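Local coordinates for Lmo2241 protein (Listeria monocytogenes, PDB 4HAM), which probably binds DNA through a GntR-type winged helix-turn-helix domain and regulates transcription as a dimer, at residues V110-E113 / E114-K117. Residues are numbered along the deposited sequence; the frame is centred on the assembly and turned at random. Where two conformers were deposited one is given.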
loop_
_atom_site.group_PDB
_atom_site.type_symbol
_atom_site.label_atom_id
_atom_site.label_comp_id
_atom_site.label_asym_id
_atom_site.label_seq_id
_atom_site.Cartn_x
_atom_site.Cartn_y
_atom_site.Cartn_z
ATOM N N VAL A 110 1.539 14.076 7.797
ATOM C CA VAL A 110 2.035 14.506 6.491
ATOM C C VAL A 110 0.900 15.186 5.723
ATOM O O VAL A 110 -0.144 14.586 5.497
ATOM C CB VAL A 110 2.565 13.309 5.678
ATOM C CG1 VAL A 110 3.145 13.764 4.341
ATOM C CG2 VAL A 110 3.613 12.543 6.477
ATOM N N ASN A 111 1.088 16.437 5.323
ATOM C CA ASN A 111 0.009 17.134 4.635
ATOM C C ASN A 111 -0.061 16.799 3.151
ATOM O O ASN A 111 0.865 16.208 2.593
ATOM C CB ASN A 111 0.029 18.650 4.898
ATOM C CG ASN A 111 1.286 19.331 4.388
ATOM O OD1 ASN A 111 1.764 19.052 3.287
ATOM N ND2 ASN A 111 1.821 20.252 5.190
ATOM N N ILE A 112 -1.169 17.167 2.522
ATOM C CA ILE A 112 -1.396 16.822 1.120
ATOM C C ILE A 112 -0.341 17.454 0.204
ATOM O O ILE A 112 0.025 16.874 -0.823
ATOM C CB ILE A 112 -2.832 17.204 0.675
ATOM C CG1 ILE A 112 -3.101 16.708 -0.739
ATOM C CG2 ILE A 112 -3.063 18.706 0.795
ATOM C CD1 ILE A 112 -2.870 15.241 -0.890
ATOM N N GLU A 113 0.162 18.626 0.588
ATOM C CA GLU A 113 1.219 19.281 -0.181
ATOM C C GLU A 113 2.475 18.412 -0.222
ATOM O O GLU A 113 3.079 18.239 -1.276
ATOM C CB GLU A 113 1.559 20.665 0.382
ATOM C CG GLU A 113 2.749 21.327 -0.304
ATOM C CD GLU A 113 2.996 22.762 0.164
ATOM O OE1 GLU A 113 3.276 22.970 1.367
ATOM O OE2 GLU A 113 2.913 23.684 -0.679
ATOM N N GLU A 114 2.845 17.874 0.937
ATOM C CA GLU A 114 3.996 16.986 1.060
ATOM C C GLU A 114 3.766 15.673 0.307
ATOM O O GLU A 114 4.688 15.108 -0.275
ATOM C CB GLU A 114 4.307 16.721 2.538
ATOM C CG GLU A 114 4.763 17.958 3.298
ATOM C CD GLU A 114 4.880 17.741 4.803
ATOM O OE1 GLU A 114 3.917 17.234 5.422
ATOM O OE2 GLU A 114 5.937 18.093 5.368
ATOM N N ILE A 115 2.527 15.196 0.320
ATOM C CA ILE A 115 2.158 13.986 -0.405
ATOM C C ILE A 115 2.284 14.150 -1.927
ATOM O O ILE A 115 2.809 13.263 -2.600
ATOM C CB ILE A 115 0.736 13.499 -0.025
ATOM C CG1 ILE A 115 0.723 13.012 1.422
ATOM C CG2 ILE A 115 0.282 12.375 -0.943
ATOM C CD1 ILE A 115 -0.676 12.739 1.961
ATOM N N HIS A 116 1.827 15.282 -2.466
ATOM C CA HIS A 116 2.002 15.550 -3.890
ATOM C C HIS A 116 3.483 15.579 -4.268
ATOM O O HIS A 116 3.867 15.087 -5.326
ATOM C CB HIS A 116 1.344 16.870 -4.304
ATOM C CG HIS A 116 -0.148 16.808 -4.364
ATOM N ND1 HIS A 116 -0.824 15.935 -5.187
ATOM C CD2 HIS A 116 -1.099 17.509 -3.701
ATOM C CE1 HIS A 116 -2.123 16.095 -5.027
ATOM N NE2 HIS A 116 -2.318 17.048 -4.130
ATOM N N LYS A 117 4.301 16.172 -3.401
ATOM C CA LYS A 117 5.741 16.268 -3.609
ATOM C C LYS A 117 6.373 14.878 -3.665
ATOM O O LYS A 117 7.157 14.573 -4.578
ATOM C CB LYS A 117 6.376 17.087 -2.483
ATOM C CG LYS A 117 7.894 17.153 -2.513
ATOM C CD LYS A 117 8.379 18.592 -2.659
ATOM C CE LYS A 117 9.900 18.703 -2.550
ATOM N NZ LYS A 117 10.346 19.173 -1.201
#
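Asn111 and Glu114 form a capping box at the start of helix 112-127, the last helix of the chain. Asn111 holds the N-cap position. Its OD1 accepts from Glu114 N at 2.8 Å, with the donor nearly in line with the amide C=O. Glu114 answers in the other direction. In one of its two conformers, its OE1 accepts a hydrogen bond from Asn111 N at 2.9 Å through the anti lone pair. Asn111 CG sits between the backbone N and the carbonyl carbon (chi1 63°), which brings OD1 to the N-H of Glu114. The amide and carboxylate planes lie 38° apart. Behind the box the regular helix bonds begin, from Ile115 N to Asn111 O and from His116 N to Ile112 O.

The tight side faces helix 88-107. Val110 CG1 lies 3.7 Å from Glu114 CB and 3.9 Å from Ile115 CG1. Ile115 is buried, and both it and Val110 pack on Leu105 of helix 88-107. These contacts join the start of helix 112-127 to the end of helix 88-107. Val110 also reaches Leu91 of the second subunit. Asn111 and Glu114 are exposed but held by the box. The looser part is Glu113 and Lys117, also exposed, whose side chains lead away from it.

His116 belongs to the dimer interface. Its NE2 bonds to Asp120 OD1 of the second subunit, and its ND1 to ND1 of His116 there. Within the chain, Ile112 lies against the same imidazole: its CG1, anti to the backbone N (chi1 -174°), comes within 3.5 Å of His116 NE2.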